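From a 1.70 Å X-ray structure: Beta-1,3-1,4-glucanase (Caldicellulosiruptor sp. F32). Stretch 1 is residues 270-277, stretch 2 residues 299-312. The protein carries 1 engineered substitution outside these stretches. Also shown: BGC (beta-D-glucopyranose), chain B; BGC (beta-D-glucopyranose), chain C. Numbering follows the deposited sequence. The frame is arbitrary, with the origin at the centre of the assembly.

Stretch 1, residues 270-277: SVHAYRPY
Stretch 2 (299-312) ESRRDIDYFMDKLY

The strand-and-loop segment 270-277 packs against one side of helix 299-312 through apolar side chains, with two waters supplying the polar links, since no direct hydrogen bond or salt bridge crosses between the stretches.

The register runs antiparallel in sequence: the CA atoms of Val271 and Leu311 lie 9.5 Å apart, those of Arg275 and Ile304 6.0 Å, and those of Pro276 and Asp303 5.5 Å, so the chains converge toward the proline. Val271 is in extended strand conformation (phi/psi -135/154), and Ala273 (-159/89) is in the loop. CA-to-CB bonds of Val271, Ala273 and Arg275 point toward the helix, whereas those of His272 and Tyr274 point away. Tyr274, pointing away from the helix, has its OH 3.1 Å from O5 of the chain B glucose. The helix answers with Asp303, Phe307 and Leu311, spaced four residues apart and all with CA-to-CB bonds directed toward stretch 1.

At the wide end, Val271 (chi1 m) places CG2 3.9 Å from CD1 of Leu311 (m, t). Next, Phe307 adopts chi1 87° (p) and chi2 89°, presenting a ring face to Ala273. The Ala273 CB sits 3.8 Å from the Phe307 ring centroid, 29° off the normal, a CH-pi contact; the same CB is 3.3 Å from Phe307 CZ. A single methyl suits this close approach.

Arg275 extends along the helix with chi1 m and chi2 to chi4 near 180°, bringing NH1 to 3.9 Å from Phe307 CB. Arg275 has 70 Å² covered by the helix, and NE, NH1 and NH2 are all hydrogen-bonded. Water 1 accepts from Arg275 NH1 at 2.8 Å and donates to Asp303 O at 2.7 Å. Arg275 O, 3.3 Å from Ile304 CG1, is buried without a polar partner.

The peptide bond before Pro276 is cis, and the ring is C-gamma endo (phi/psi -68/135). Pro276 CD lies 4.0 Å from Ile304 CD1 (Ile304 m, t), and Pro276 CG is 3.7 Å from Ser300 O. Pro276 is also the N-cap residue of the helix that Tyr277 enters. Water 2 accepts from Tyr277 N at 2.9 Å and donates to Asp303 OD2 at 2.7 Å, while Asp303 OD1 receives Arg302 NE and NH2, each at 3.0 Å, in a salt bridge within the helix. Asp303 (chi1 m, chi2 -6°) thus uses both carboxylate oxygens.

The helix is kinked at Asp303 and Ile304, whose N atoms lack the bond to the preceding turn; Ile304 N makes a weak bond to Arg301 O (3.1 Å). Together the stretches bury 414 Å², with Phe307, Arg275 and Pro276 contributing most.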

# COMPACT_ATOMS: atom_id res chain seq x y z
N SER A 270 0.02 7.07 4.77
CA SER A 270 0.17 6.12 3.68
C SER A 270 0.35 6.87 2.36
O SER A 270 -0.47 7.73 2.02
CB SER A 270 -1.06 5.22 3.57
OG SER A 270 -0.99 4.41 2.41
N VAL A 271 1.40 6.53 1.61
CA VAL A 271 1.57 7.05 0.26
C VAL A 271 1.97 5.91 -0.67
O VAL A 271 2.59 4.92 -0.26
CB VAL A 271 2.62 8.18 0.15
CG1 VAL A 271 2.33 9.30 1.12
CG2 VAL A 271 4.00 7.66 0.37
N HIS A 272 1.63 6.08 -1.94
CA HIS A 272 2.10 5.22 -3.02
C HIS A 272 2.89 6.10 -3.98
O HIS A 272 2.50 7.24 -4.22
CB HIS A 272 0.97 4.58 -3.78
CG HIS A 272 0.13 3.70 -2.93
ND1 HIS A 272 -1.03 3.12 -3.38
CD2 HIS A 272 0.28 3.32 -1.64
CE1 HIS A 272 -1.56 2.41 -2.40
NE2 HIS A 272 -0.78 2.50 -1.34
N ALA A 273 3.99 5.57 -4.54
CA ALA A 273 4.85 6.44 -5.36
C ALA A 273 5.70 5.58 -6.30
O ALA A 273 6.84 5.23 -5.98
CB ALA A 273 5.72 7.30 -4.48
N TYR A 274 5.14 5.31 -7.48
CA TYR A 274 5.88 4.61 -8.53
C TYR A 274 6.57 5.69 -9.35
O TYR A 274 6.07 6.15 -10.37
CB TYR A 274 4.93 3.77 -9.37
CG TYR A 274 4.17 2.67 -8.66
CD1 TYR A 274 3.01 2.93 -7.96
CD2 TYR A 274 4.58 1.36 -8.76
CE1 TYR A 274 2.28 1.91 -7.35
CE2 TYR A 274 3.86 0.33 -8.19
CZ TYR A 274 2.72 0.60 -7.46
OH TYR A 274 2.01 -0.43 -6.91
N ARG A 275 7.71 6.13 -8.84
CA ARG A 275 8.39 7.31 -9.35
C ARG A 275 9.86 7.01 -9.56
O ARG A 275 10.48 6.30 -8.75
CB ARG A 275 8.25 8.48 -8.39
CG ARG A 275 6.78 8.78 -8.17
CD ARG A 275 6.56 10.12 -7.69
NE ARG A 275 5.12 10.33 -7.56
CZ ARG A 275 4.59 11.43 -7.06
NH1 ARG A 275 5.37 12.41 -6.63
NH2 ARG A 275 3.26 11.51 -6.98
N PRO A 276 10.44 7.55 -10.65
CA PRO A 276 9.80 8.37 -11.70
C PRO A 276 8.82 7.56 -12.53
O PRO A 276 9.12 6.44 -12.92
CB PRO A 276 10.98 8.86 -12.54
CG PRO A 276 12.03 7.81 -12.35
CD PRO A 276 11.87 7.33 -10.92
N TYR A 277 7.65 8.16 -12.76
CA TYR A 277 6.54 7.46 -13.39
C TYR A 277 6.93 6.89 -14.76
O TYR A 277 6.59 5.74 -15.07
CB TYR A 277 5.36 8.42 -13.53
CG TYR A 277 4.23 7.90 -14.38
CD1 TYR A 277 3.30 7.00 -13.85
CD2 TYR A 277 4.09 8.29 -15.69
CE1 TYR A 277 2.29 6.52 -14.62
CE2 TYR A 277 3.07 7.80 -16.46
CZ TYR A 277 2.18 6.92 -15.92
OH TYR A 277 1.16 6.46 -16.74
N GLU A 299 18.63 12.92 -13.40
CA GLU A 299 17.28 12.83 -13.98
C GLU A 299 16.53 11.59 -13.48
O GLU A 299 15.31 11.63 -13.28
CB GLU A 299 17.38 12.88 -15.51
CG GLU A 299 17.43 14.31 -16.01
CD GLU A 299 16.11 15.03 -15.77
OE1 GLU A 299 15.07 14.51 -16.20
OE2 GLU A 299 16.11 16.11 -15.15
N SER A 300 17.24 10.49 -13.25
CA SER A 300 16.62 9.29 -12.72
C SER A 300 16.24 9.46 -11.25
O SER A 300 15.20 8.98 -10.81
CB SER A 300 17.56 8.10 -12.90
OG SER A 300 17.79 7.80 -14.26
N ARG A 301 17.08 10.15 -10.49
CA ARG A 301 16.91 10.25 -9.04
C ARG A 301 15.91 11.33 -8.61
O ARG A 301 15.32 11.22 -7.54
CB ARG A 301 18.28 10.51 -8.41
CG ARG A 301 19.26 9.37 -8.64
CD ARG A 301 20.73 9.78 -8.53
NE ARG A 301 21.02 10.34 -7.21
CZ ARG A 301 22.04 9.98 -6.43
NH1 ARG A 301 22.90 9.06 -6.80
NH2 ARG A 301 22.22 10.58 -5.25
N ARG A 302 15.73 12.38 -9.42
CA ARG A 302 15.07 13.60 -8.98
C ARG A 302 13.71 13.37 -8.32
O ARG A 302 13.42 13.92 -7.25
CB ARG A 302 14.91 14.54 -10.18
CG ARG A 302 14.43 15.91 -9.79
CD ARG A 302 13.96 16.70 -11.05
NE ARG A 302 12.61 16.29 -11.41
CZ ARG A 302 11.76 17.00 -12.13
NH1 ARG A 302 12.11 18.18 -12.62
NH2 ARG A 302 10.54 16.53 -12.36
N ASP A 303 12.82 12.64 -9.00
CA ASP A 303 11.44 12.54 -8.51
C ASP A 303 11.34 11.71 -7.23
O ASP A 303 10.40 11.92 -6.45
CB ASP A 303 10.53 11.93 -9.58
CG ASP A 303 10.28 12.85 -10.76
OD1 ASP A 303 10.70 14.03 -10.74
OD2 ASP A 303 9.60 12.39 -11.72
N ILE A 304 12.26 10.77 -7.01
CA ILE A 304 12.33 10.00 -5.77
C ILE A 304 12.72 10.91 -4.62
O ILE A 304 12.02 11.00 -3.61
CB ILE A 304 13.33 8.84 -5.93
CG1 ILE A 304 12.83 7.87 -6.99
CG2 ILE A 304 13.61 8.13 -4.60
CD1 ILE A 304 13.80 6.86 -7.44
N ASP A 305 13.83 11.63 -4.79
CA ASP A 305 14.29 12.53 -3.74
C ASP A 305 13.22 13.54 -3.37
O ASP A 305 13.02 13.85 -2.19
CB ASP A 305 15.53 13.30 -4.18
CG ASP A 305 16.70 12.42 -4.54
OD1 ASP A 305 16.72 11.24 -4.16
OD2 ASP A 305 17.63 12.94 -5.19
N TYR A 306 12.54 14.11 -4.38
CA TYR A 306 11.68 15.25 -4.12
C TYR A 306 10.52 14.89 -3.21
O TYR A 306 10.26 15.58 -2.22
CB TYR A 306 11.15 15.85 -5.41
CG TYR A 306 10.43 17.17 -5.12
CD1 TYR A 306 11.14 18.25 -4.63
CD2 TYR A 306 9.06 17.31 -5.30
CE1 TYR A 306 10.53 19.44 -4.32
CE2 TYR A 306 8.44 18.53 -5.01
CZ TYR A 306 9.18 19.58 -4.52
OH TYR A 306 8.60 20.81 -4.20
N PHE A 307 9.75 13.85 -3.56
CA PHE A 307 8.59 13.58 -2.72
C PHE A 307 9.02 13.08 -1.35
O PHE A 307 8.37 13.38 -0.35
CB PHE A 307 7.61 12.62 -3.44
CG PHE A 307 7.89 11.16 -3.23
CD1 PHE A 307 7.34 10.45 -2.15
CD2 PHE A 307 8.66 10.47 -4.13
CE1 PHE A 307 7.61 9.12 -1.98
CE2 PHE A 307 8.93 9.12 -3.95
CZ PHE A 307 8.38 8.44 -2.88
N MET A 308 10.13 12.35 -1.27
CA MET A 308 10.58 11.85 0.03
C MET A 308 11.06 13.00 0.90
O MET A 308 10.80 13.03 2.11
CB MET A 308 11.66 10.81 -0.18
CG MET A 308 11.17 9.55 -0.85
SD MET A 308 12.43 8.30 -0.76
CE MET A 308 11.61 6.94 -1.57
N ASP A 309 11.75 13.97 0.30
CA ASP A 309 12.15 15.16 1.04
C ASP A 309 10.94 15.89 1.62
O ASP A 309 10.97 16.35 2.77
CB ASP A 309 12.92 16.12 0.15
CG ASP A 309 14.36 15.70 -0.08
OD1 ASP A 309 14.92 14.91 0.73
OD2 ASP A 309 14.95 16.19 -1.07
N LYS A 310 9.87 16.04 0.83
CA LYS A 310 8.73 16.79 1.32
C LYS A 310 8.02 16.04 2.44
O LYS A 310 7.54 16.66 3.40
CB LYS A 310 7.75 17.09 0.18
CG LYS A 310 8.32 17.94 -0.96
CD LYS A 310 8.66 19.32 -0.54
CE LYS A 310 10.16 19.52 -0.25
NZ LYS A 310 10.48 20.98 0.04
N LEU A 311 7.94 14.70 2.33
CA LEU A 311 7.34 13.88 3.38
C LEU A 311 8.18 13.89 4.64
O LEU A 311 7.64 13.92 5.76
CB LEU A 311 7.15 12.45 2.88
CG LEU A 311 6.08 12.23 1.81
CD1 LEU A 311 6.10 10.80 1.35
CD2 LEU A 311 4.68 12.60 2.29
N TYR A 312 9.51 13.86 4.51
CA TYR A 312 10.37 14.01 5.67
C TYR A 312 10.15 15.37 6.34
O TYR A 312 10.02 15.45 7.57
CB TYR A 312 11.83 13.82 5.27
CG TYR A 312 12.78 14.08 6.40
CD1 TYR A 312 13.07 13.10 7.33
CD2 TYR A 312 13.36 15.34 6.57
CE1 TYR A 312 13.93 13.34 8.38
CE2 TYR A 312 14.21 15.60 7.63
CZ TYR A 312 14.50 14.60 8.53
OH TYR A 312 15.37 14.86 9.58
C2 BGC B . -2.92 0.10 -7.08
C3 BGC B . -2.61 -1.34 -7.42
C4 BGC B . -2.06 -1.36 -8.84
C5 BGC B . -0.67 -0.75 -8.73
C6 BGC B . 0.04 -0.68 -10.08
C1 BGC B . -1.94 1.11 -7.69
O2 BGC B . -3.02 0.25 -5.65
O3 BGC B . -3.83 -2.07 -7.33
O4 BGC B . -1.97 -2.71 -9.27
O5 BGC B . -0.71 0.55 -8.15
O6 BGC B . -0.75 -0.05 -11.10
C2 BGC C . -2.09 3.68 -11.89
C3 BGC C . -2.74 2.70 -10.91
C4 BGC C . -1.87 2.55 -9.66
C5 BGC C . -1.60 3.93 -9.06
C6 BGC C . -0.47 4.00 -8.02
C1 BGC C . -1.87 5.03 -11.20
O1 BGC C . -1.17 5.97 -12.03
O2 BGC C . -2.96 3.80 -13.03
O3 BGC C . -2.89 1.43 -11.54
O4 BGC C . -2.65 1.69 -8.80
O5 BGC C . -1.06 4.77 -10.07
O6 BGC C . -0.14 5.38 -7.70
O HOH W 1 8.04 13.08 -7.04
O HOH W 2 7.38 10.80 -11.50